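Local coordinates for SspB protein (Streptomyces clavuligerus, PDB 6JUF) that probably acts as a metal-dependent DNA-cleaving component of the SspABCD-SspE phosphorothioation-based antiphage defence system, at residues Y31-V34 against E39-L42; R61-A66 against W115-S120; R92-E97 against P102-L107. All blocks are in the same frame, centred on the assembly; numbering follows the deposited sequence.

Contact 1: residues Y31-V34 against E39-L42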
loop_
_atom_site.group_PDB
_atom_site.type_symbol
_atom_site.label_atom_id
_atom_site.label_comp_id
_atom_site.label_asym_id
_atom_site.label_seq_id
_atom_site.Cartn_x
_atom_site.Cartn_y
_atom_site.Cartn_z
ATOM N N TYR B 31 15.539 -2.952 5.386
ATOM C CA TYR B 31 15.672 -3.653 6.662
ATOM C C TYR B 31 16.408 -4.970 6.497
ATOM O O TYR B 31 17.325 -5.299 7.219
ATOM C CB TYR B 31 14.311 -3.849 7.323
ATOM C CG TYR B 31 14.459 -4.698 8.609
ATOM C CD1 TYR B 31 15.058 -4.220 9.740
ATOM C CD2 TYR B 31 13.998 -6.037 8.617
ATOM C CE1 TYR B 31 15.236 -4.987 10.884
ATOM C CE2 TYR B 31 14.188 -6.837 9.790
ATOM C CZ TYR B 31 14.775 -6.298 10.910
ATOM O OH TYR B 31 14.905 -7.069 12.019
ATOM N N MET B 32 15.958 -5.729 5.514
ATOM C CA MET B 32 16.445 -7.114 5.308
ATOM C C MET B 32 17.946 -7.099 4.954
ATOM O O MET B 32 18.734 -7.943 5.372
ATOM C CB MET B 32 15.653 -7.872 4.235
ATOM C CG MET B 32 14.206 -8.257 4.561
ATOM S SD MET B 32 14.024 -9.024 6.196
ATOM C CE MET B 32 14.852 -10.597 5.874
ATOM N N GLN B 33 18.330 -6.112 4.158
ATOM C CA GLN B 33 19.743 -5.940 3.741
ATOM C C GLN B 33 20.680 -5.349 4.811
ATOM O O GLN B 33 21.757 -5.902 5.049
ATOM C CB GLN B 33 19.802 -5.031 2.503
ATOM C CG GLN B 33 19.352 -5.636 1.195
ATOM C CD GLN B 33 20.477 -6.341 0.486
ATOM O OE1 GLN B 33 21.369 -5.691 -0.053
ATOM N NE2 GLN B 33 20.460 -7.656 0.504
ATOM N N VAL B 34 20.271 -4.264 5.493
ATOM C CA VAL B 34 21.113 -3.581 6.487
ATOM C C VAL B 34 21.334 -4.450 7.721
ATOM O O VAL B 34 22.232 -4.196 8.475
ATOM C CB VAL B 34 20.548 -2.175 6.841
ATOM C CG1 VAL B 34 19.338 -2.277 7.751
ATOM C CG2 VAL B 34 21.622 -1.302 7.479
ATOM N N GLU B 39 27.169 -1.809 4.768
ATOM C CA GLU B 39 27.522 -1.173 3.487
ATOM C C GLU B 39 26.439 -1.404 2.451
ATOM O O GLU B 39 26.668 -1.231 1.255
ATOM C CB GLU B 39 28.941 -1.615 3.000
ATOM C CG GLU B 39 30.000 -1.307 4.070
ATOM C CD GLU B 39 31.402 -1.778 3.741
ATOM O OE1 GLU B 39 31.935 -2.687 4.426
ATOM O OE2 GLU B 39 32.009 -1.176 2.818
ATOM N N ALA B 40 25.223 -1.756 2.886
ATOM C CA ALA B 40 24.173 -2.081 1.922
ATOM C C ALA B 40 23.848 -0.980 0.883
ATOM O O ALA B 40 23.523 -1.302 -0.275
ATOM C CB ALA B 40 22.887 -2.473 2.659
ATOM N N PHE B 41 23.965 0.278 1.272
ATOM C CA PHE B 41 23.680 1.395 0.351
ATOM C C PHE B 41 24.927 1.946 -0.323
ATOM O O PHE B 41 24.815 2.828 -1.190
ATOM C CB PHE B 41 22.962 2.543 1.083
ATOM C CG PHE B 41 21.757 2.102 1.846
ATOM C CD1 PHE B 41 20.598 1.735 1.150
ATOM C CD2 PHE B 41 21.738 2.120 3.239
ATOM C CE1 PHE B 41 19.475 1.293 1.847
ATOM C CE2 PHE B 41 20.626 1.670 3.943
ATOM C CZ PHE B 41 19.493 1.281 3.240
ATOM N N LEU B 42 26.088 1.372 -0.032
ATOM C CA LEU B 42 27.353 1.911 -0.578
ATOM C C LEU B 42 27.996 0.938 -1.535
ATOM O O LEU B 42 28.869 1.335 -2.335
ATOM C CB LEU B 42 28.296 2.155 0.588
ATOM C CG LEU B 42 27.834 3.283 1.507
ATOM C CD1 LEU B 42 28.718 3.187 2.733
ATOM C CD2 LEU B 42 27.889 4.653 0.871
HETATM O O HOH W 1 23.350 -3.906 -1.267
#
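Gln-33 meets Ala-40 through aliphatic carbon, the first atom of each side chain making the touch, and the pair shows how a helix end can be tied to the loop that leaves it with very little direct contact. Ahead of it in the helix, Tyr-31 points away from the loop and packs on Ala-91 and Arg-92 of helix 89-95. At Gln-33 the CB lies 4.0 Å from the CB of Ala-40. Beyond that carbon the chain folds: CG sits beside the backbone N, and a second bend (chi2 -87°) turns the amide so that its oxygen reaches a water, with Gln-33 OE1 2.9 Å from the water O and Ala-40 O 2.8 Å from the same O; other acceptors also compete for this water's protons, so the bridge may be shared. Val-34 closes the segment. Its backbone N stands 4.3 Å from the CB of Ala-40, while its side chain packs on Ser-85 and Pro-87 of strand 83-87. Phe-41, next to Ala-40, turns its ring into the same buried layer, against Ser-85, Leu-50 and Met-60. Within the loop Leu-42 N bonds to Glu-39 O at 3.0 Å. That bond closes a type I beta-turn over residues 39-42, with Ala-40 at its second position, folded back against the end of helix 24-34 in the connection to helix 46-50.

Contact 2: residues R61-A66 against W115-S120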
loop_
_atom_site.group_PDB
_atom_site.type_symbol
_atom_site.label_atom_id
_atom_site.label_comp_id
_atom_site.label_asym_id
_atom_site.label_seq_id
_atom_site.Cartn_x
_atom_site.Cartn_y
_atom_site.Cartn_z
ATOM N N ARG B 61 17.933 4.764 1.112
ATOM C CA ARG B 61 18.743 4.983 2.303
ATOM C C ARG B 61 18.151 6.095 3.185
ATOM O O ARG B 61 18.010 5.924 4.422
ATOM C CB ARG B 61 20.157 5.341 1.825
ATOM C CG ARG B 61 21.171 5.715 2.939
ATOM C CD ARG B 61 22.466 6.185 2.276
ATOM N NE ARG B 61 23.398 6.655 3.260
ATOM C CZ ARG B 61 24.665 6.954 2.963
ATOM N NH1 ARG B 61 25.086 6.782 1.693
ATOM N NH2 ARG B 61 25.478 7.404 3.912
ATOM N N TYR B 62 17.794 7.226 2.545
ATOM C CA TYR B 62 17.233 8.386 3.211
ATOM C C TYR B 62 15.956 8.005 3.994
ATOM O O TYR B 62 15.786 8.343 5.145
ATOM C CB TYR B 62 16.971 9.529 2.197
ATOM C CG TYR B 62 16.140 10.613 2.855
ATOM C CD1 TYR B 62 16.723 11.604 3.657
ATOM C CD2 TYR B 62 14.725 10.599 2.692
ATOM C CE1 TYR B 62 15.925 12.535 4.313
ATOM C CE2 TYR B 62 13.935 11.565 3.337
ATOM C CZ TYR B 62 14.569 12.522 4.156
ATOM O OH TYR B 62 13.791 13.438 4.822
ATOM N N TRP B 63 15.074 7.274 3.326
ATOM C CA TRP B 63 13.762 6.966 3.918
ATOM C C TRP B 63 13.959 6.086 5.134
ATOM O O TRP B 63 13.268 6.245 6.144
ATOM C CB TRP B 63 12.745 6.393 2.939
ATOM C CG TRP B 63 12.158 7.444 2.076
ATOM C CD1 TRP B 63 12.171 7.517 0.691
ATOM C CD2 TRP B 63 11.401 8.622 2.541
ATOM N NE1 TRP B 63 11.503 8.684 0.259
ATOM C CE2 TRP B 63 11.013 9.370 1.331
ATOM C CE3 TRP B 63 10.984 9.095 3.803
ATOM C CZ2 TRP B 63 10.290 10.569 1.403
ATOM C CZ3 TRP B 63 10.248 10.302 3.850
ATOM C CH2 TRP B 63 9.919 11.005 2.685
ATOM N N SER B 64 14.878 5.124 5.058
ATOM C CA SER B 64 15.129 4.290 6.271
ATOM C C SER B 64 15.623 5.133 7.457
ATOM O O SER B 64 15.139 4.911 8.570
ATOM C CB SER B 64 16.199 3.259 5.966
ATOM O OG SER B 64 15.563 2.194 5.294
ATOM N N ARG B 65 16.560 6.080 7.232
ATOM C CA ARG B 65 17.066 6.965 8.293
ATOM C C ARG B 65 15.911 7.855 8.801
ATOM O O ARG B 65 15.731 8.056 9.992
ATOM C CB ARG B 65 18.202 7.785 7.694
ATOM C CG ARG B 65 19.199 8.537 8.582
ATOM C CD ARG B 65 20.380 8.945 7.678
ATOM N NE ARG B 65 20.202 10.117 6.723
ATOM C CZ ARG B 65 20.646 10.210 5.441
ATOM N NH1 ARG B 65 21.260 9.184 4.834
ATOM N NH2 ARG B 65 20.443 11.297 4.731
ATOM N N ALA B 66 15.147 8.380 7.844
ATOM C CA ALA B 66 14.101 9.420 8.190
ATOM C C ALA B 66 12.990 8.810 9.016
ATOM O O ALA B 66 12.391 9.440 9.889
ATOM C CB ALA B 66 13.531 10.016 6.884
ATOM N N TRP B 115 4.425 9.346 12.651
ATOM C CA TRP B 115 4.897 9.904 13.912
ATOM C C TRP B 115 6.437 9.842 13.984
ATOM O O TRP B 115 7.106 10.821 14.343
ATOM C CB TRP B 115 4.253 9.111 15.063
ATOM C CG TRP B 115 4.734 9.607 16.427
ATOM C CD1 TRP B 115 5.629 8.964 17.305
ATOM C CD2 TRP B 115 4.414 10.904 17.072
ATOM N NE1 TRP B 115 5.837 9.712 18.420
ATOM C CE2 TRP B 115 5.110 10.899 18.359
ATOM C CE3 TRP B 115 3.569 11.985 16.745
ATOM C CZ2 TRP B 115 5.065 11.984 19.224
ATOM C CZ3 TRP B 115 3.542 13.059 17.642
ATOM C CH2 TRP B 115 4.293 13.044 18.849
ATOM N N TRP B 116 7.009 8.691 13.552
ATOM C CA TRP B 116 8.467 8.562 13.603
ATOM C C TRP B 116 9.188 9.476 12.659
ATOM O O TRP B 116 10.230 10.018 12.996
ATOM C CB TRP B 116 8.918 7.138 13.358
ATOM C CG TRP B 116 8.574 6.216 14.520
ATOM C CD1 TRP B 116 8.120 6.575 15.822
ATOM C CD2 TRP B 116 8.669 4.751 14.534
ATOM N NE1 TRP B 116 7.920 5.439 16.589
ATOM C CE2 TRP B 116 8.210 4.310 15.875
ATOM C CE3 TRP B 116 9.016 3.786 13.596
ATOM C CZ2 TRP B 116 8.171 2.943 16.234
ATOM C CZ3 TRP B 116 8.988 2.441 13.967
ATOM C CH2 TRP B 116 8.533 2.010 15.250
ATOM N N LEU B 117 8.549 9.759 11.509
ATOM C CA LEU B 117 9.159 10.645 10.508
ATOM C C LEU B 117 9.295 12.085 11.106
ATOM O O LEU B 117 10.278 12.755 10.902
ATOM C CB LEU B 117 8.313 10.692 9.229
ATOM C CG LEU B 117 8.809 11.623 8.106
ATOM C CD1 LEU B 117 10.267 11.281 7.626
ATOM C CD2 LEU B 117 7.863 11.599 6.926
ATOM N N LEU B 118 8.276 12.488 11.847
ATOM C CA LEU B 118 8.198 13.847 12.422
ATOM C C LEU B 118 8.983 13.950 13.733
ATOM O O LEU B 118 9.307 15.022 14.218
ATOM C CB LEU B 118 6.731 14.243 12.627
ATOM C CG LEU B 118 5.877 14.456 11.390
ATOM C CD1 LEU B 118 4.435 14.634 11.812
ATOM C CD2 LEU B 118 6.380 15.642 10.554
ATOM N N SER B 119 9.294 12.783 14.296
ATOM C CA SER B 119 9.820 12.708 15.677
ATOM C C SER B 119 11.158 13.410 15.873
ATOM O O SER B 119 12.016 13.326 15.015
ATOM C CB SER B 119 9.964 11.232 16.102
ATOM O OG SER B 119 10.371 11.115 17.437
ATOM N N SER B 120 11.311 14.071 17.024
ATOM C CA SER B 120 12.569 14.713 17.365
ATOM C C SER B 120 12.696 14.642 18.885
ATOM O O SER B 120 11.731 14.875 19.630
ATOM C CB SER B 120 12.541 16.160 16.901
ATOM O OG SER B 120 13.737 16.793 17.233
HETATM O O HOH W 2 12.886 11.876 10.682
#
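Leu-117 reaches across to Ala-66 and Trp-63 where the C-terminal ends of helices 57-66 and 107-118 come together, a buried helix-helix contact near the centre of the chain. CD1 of Leu-117 lies 3.6 Å from CB of Ala-66 and 3.9 Å from CZ3 of Trp-63, meeting the indole at its edge, near the ring plane, rather than over a face. CD2 of Leu-117 is 4.1 Å from CZ3 of Trp-63, so both methyls lie by that ring corner. The leucine CG is anti to the backbone N (chi1 178°), which brings the methyls to Ala-66 and the indole edge. CA of Ala-66 and CA of Leu-117 are 5.6 Å apart, a close approach with only a methyl on the Ala-66 side chain.

Further out, neighbours set the position of each partner. Tyr-62 CE2 sits above one face of the Trp-63 indole, offset toward the rim, and Trp-63 NE1 is hydrogen-bonded to the carbonyl of Phe-20; together these limit how the ring can turn. The Trp-63 side chain is about 8 Å from that of Glu-18, which binds magnesium in a structure of this protein, although the ion is absent from this chain here. Lys-68 bonds to the carbonyls of Trp-116 and Ser-119, and Trp-131 of helix 129-137 packs on Leu-117.

A water bridges the backbones, donating to Ala-66 O at 2.6 Å and to Leu-117 O at 2.8 Å. Beside it, the CA-H of Leu-117 points almost straight at Ala-66 O, with CA to O 3.5 Å and an angle of 175° at the hydrogen.

Contact 3: residues R92-E97 against P102-L107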
loop_
_atom_site.group_PDB
_atom_site.type_symbol
_atom_site.label_atom_id
_atom_site.label_comp_id
_atom_site.label_asym_id
_atom_site.label_seq_id
_atom_site.Cartn_x
_atom_site.Cartn_y
_atom_site.Cartn_z
ATOM N N ARG B 92 13.660 -3.560 14.068
ATOM C CA ARG B 92 13.540 -4.974 14.457
ATOM C C ARG B 92 12.118 -5.234 15.026
ATOM O O ARG B 92 11.564 -6.288 14.731
ATOM C CB ARG B 92 14.593 -5.327 15.517
ATOM C CG ARG B 92 14.442 -6.672 16.205
ATOM C CD ARG B 92 14.608 -7.808 15.201
ATOM N NE ARG B 92 14.427 -9.159 15.781
ATOM C CZ ARG B 92 13.256 -9.786 15.889
ATOM N NH1 ARG B 92 12.091 -9.185 15.560
ATOM N NH2 ARG B 92 13.227 -11.025 16.402
ATOM N N TRP B 93 11.584 -4.336 15.837
ATOM C CA TRP B 93 10.287 -4.546 16.454
ATOM C C TRP B 93 9.184 -4.509 15.395
ATOM O O TRP B 93 8.236 -5.269 15.473
ATOM C CB TRP B 93 10.102 -3.512 17.558
ATOM C CG TRP B 93 8.715 -3.523 18.134
ATOM C CD1 TRP B 93 8.234 -4.249 19.217
ATOM C CD2 TRP B 93 7.591 -2.708 17.671
ATOM N NE1 TRP B 93 6.901 -3.987 19.408
ATOM C CE2 TRP B 93 6.462 -3.048 18.505
ATOM C CE3 TRP B 93 7.427 -1.754 16.646
ATOM C CZ2 TRP B 93 5.196 -2.451 18.334
ATOM C CZ3 TRP B 93 6.168 -1.143 16.528
ATOM C CH2 TRP B 93 5.075 -1.530 17.348
ATOM N N LEU B 94 9.251 -3.577 14.422
ATOM C CA LEU B 94 8.151 -3.364 13.493
ATOM C C LEU B 94 8.198 -4.217 12.238
ATOM O O LEU B 94 7.181 -4.825 11.807
ATOM C CB LEU B 94 8.135 -1.867 13.062
ATOM C CG LEU B 94 7.042 -1.557 11.998
ATOM C CD1 LEU B 94 5.613 -1.735 12.559
ATOM C CD2 LEU B 94 7.253 -0.152 11.439
ATOM N N LEU B 95 9.364 -4.279 11.607
ATOM C CA LEU B 95 9.493 -4.799 10.271
ATOM C C LEU B 95 9.981 -6.234 10.146
ATOM O O LEU B 95 9.899 -6.786 9.048
ATOM C CB LEU B 95 10.418 -3.883 9.417
ATOM C CG LEU B 95 9.865 -2.460 9.245
ATOM C CD1 LEU B 95 10.981 -1.654 8.557
ATOM C CD2 LEU B 95 8.598 -2.510 8.437
ATOM N N ASP B 96 10.560 -6.809 11.167
ATOM C CA ASP B 96 11.036 -8.178 11.084
ATOM C C ASP B 96 9.872 -9.113 10.752
ATOM O O ASP B 96 8.705 -8.869 11.129
ATOM C CB ASP B 96 11.645 -8.570 12.408
ATOM C CG ASP B 96 12.577 -9.735 12.268
ATOM O OD1 ASP B 96 12.101 -10.884 12.426
ATOM O OD2 ASP B 96 13.754 -9.515 11.953
ATOM N N GLU B 97 10.170 -10.190 10.045
ATOM C CA GLU B 97 9.173 -11.210 9.842
ATOM C C GLU B 97 8.541 -11.650 11.159
ATOM O O GLU B 97 7.334 -11.944 11.215
ATOM C CB GLU B 97 9.788 -12.401 9.054
ATOM C CG GLU B 97 9.556 -13.793 9.593
ATOM C CD GLU B 97 10.566 -14.808 9.024
ATOM O OE1 GLU B 97 11.802 -14.563 9.056
ATOM O OE2 GLU B 97 10.116 -15.863 8.541
ATOM N N PRO B 102 5.225 -6.571 9.777
ATOM C CA PRO B 102 6.204 -6.560 8.687
ATOM C C PRO B 102 5.644 -6.091 7.319
ATOM O O PRO B 102 6.369 -5.555 6.493
ATOM C CB PRO B 102 6.691 -8.044 8.633
ATOM C CG PRO B 102 5.650 -8.804 9.415
ATOM C CD PRO B 102 5.207 -7.871 10.473
ATOM N N TYR B 103 4.378 -6.351 7.051
ATOM C CA TYR B 103 3.769 -6.002 5.752
ATOM C C TYR B 103 2.860 -4.803 5.836
ATOM O O TYR B 103 2.093 -4.561 4.873
ATOM C CB TYR B 103 3.093 -7.245 5.104
ATOM C CG TYR B 103 4.155 -8.304 4.891
ATOM C CD1 TYR B 103 5.078 -8.169 3.825
ATOM C CD2 TYR B 103 4.260 -9.396 5.748
ATOM C CE1 TYR B 103 6.134 -9.114 3.697
ATOM C CE2 TYR B 103 5.276 -10.340 5.587
ATOM C CZ TYR B 103 6.191 -10.181 4.567
ATOM O OH TYR B 103 7.161 -11.121 4.328
ATOM N N LEU B 104 2.921 -4.030 6.936
ATOM C CA LEU B 104 2.095 -2.788 7.098
ATOM C C LEU B 104 0.640 -3.067 6.735
ATOM O O LEU B 104 -0.009 -2.323 5.959
ATOM C CB LEU B 104 2.681 -1.603 6.306
ATOM C CG LEU B 104 4.159 -1.246 6.622
ATOM C CD1 LEU B 104 4.526 0.008 5.825
ATOM C CD2 LEU B 104 4.425 -1.056 8.132
ATOM N N GLU B 105 0.112 -4.136 7.314
ATOM C CA GLU B 105 -1.268 -4.519 7.070
ATOM C C GLU B 105 -2.243 -3.653 7.879
ATOM O O GLU B 105 -3.455 -3.616 7.515
ATOM C CB GLU B 105 -1.549 -6.011 7.464
ATOM C CG GLU B 105 -0.715 -6.947 6.650
ATOM C CD GLU B 105 -0.782 -8.372 7.176
ATOM O OE1 GLU B 105 -1.873 -8.779 7.681
ATOM O OE2 GLU B 105 0.264 -9.084 7.077
ATOM N N GLU B 106 -1.778 -3.033 8.960
ATOM C CA GLU B 106 -2.646 -2.223 9.817
ATOM C C GLU B 106 -2.369 -0.743 9.595
ATOM O O GLU B 106 -1.230 -0.295 9.604
ATOM C CB GLU B 106 -2.415 -2.584 11.295
ATOM C CG GLU B 106 -3.041 -3.918 11.638
ATOM C CD GLU B 106 -3.029 -4.202 13.122
ATOM O OE1 GLU B 106 -3.132 -3.264 13.950
ATOM O OE2 GLU B 106 -2.903 -5.404 13.454
ATOM N N LEU B 107 -3.468 0.026 9.434
ATOM C CA LEU B 107 -3.287 1.473 9.230
ATOM C C LEU B 107 -2.624 2.154 10.408
ATOM O O LEU B 107 -1.874 3.138 10.201
ATOM C CB LEU B 107 -4.596 2.172 8.856
ATOM C CG LEU B 107 -5.079 1.745 7.440
ATOM C CD1 LEU B 107 -6.479 2.274 7.133
ATOM C CD2 LEU B 107 -4.117 2.141 6.329
HETATM O O HOH W 3 9.075 -5.674 6.605
#
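The backbone torsions of Asp-96 shape its meeting with Pro-102: after helix 89-95 the chain leaves helical geometry at Asp-96, whose psi of 149° extends it, and the carbonyl of Asp-96 then faces the proline ring. There Asp-96 O is 3.3 Å from CB of Pro-102, and Leu-95 O is 3.5 Å from the same CB. Leu-104 has an unusual left-handed backbone (phi 48°), which together with its chi1 of -56° brings the end of its side chain near two leucines. Its CD2 touches CD2 of Leu-94 and CD2 of Leu-95, each at 4.4 Å, a loose apolar cluster that Leu-113 of helix 107-118 and Phe-24 extend. Tyr-103 meets His-28 of the second subunit, and Glu-105 forms a salt bridge with Arg-23 of that subunit, so the turn is also part of the dimer interface.

Leu-94 O comes within 3.3 Å of Pro-102 N without a hydrogen bond, because a proline nitrogen in a peptide carries no proton. A water joins the segments, donating to Leu-95 O at 2.8 Å and to Pro-102 O at 2.7 Å. The carboxylate of Asp-96 is held by Tyr-31 at OD2 and the Asp-98 backbone N at OD1. Backbone bonds pair Trp-93 with Ala-100 and Leu-94 with Asp-101, whereas across these segments Leu-95 O and Asp-96 O meet proline carbon, Leu-95 O with a bridging water as well.

Overall arrangement
From the N terminus, contact 1 comes first and closes a short loop between helix 24-34 and the approach to helix 46-50. It is complete before contact 2 opens on helix 57-66. Contact 2 spans the long excursion through the hairpin of strands 70-74 and 83-87 and helix 89-95 to helix 107-118, and contact 3, a short turn joining those last two helices, is nested inside it. None of the three cross. All touch: Phe-41 packs on Arg-61, Tyr-31 joins Asp-96, and Trp-116 rests on Trp-93 and Leu-94. Together they tie helices 24-34, 57-66, 89-95 and 107-118 to one another, with contact 3 reaching the second subunit.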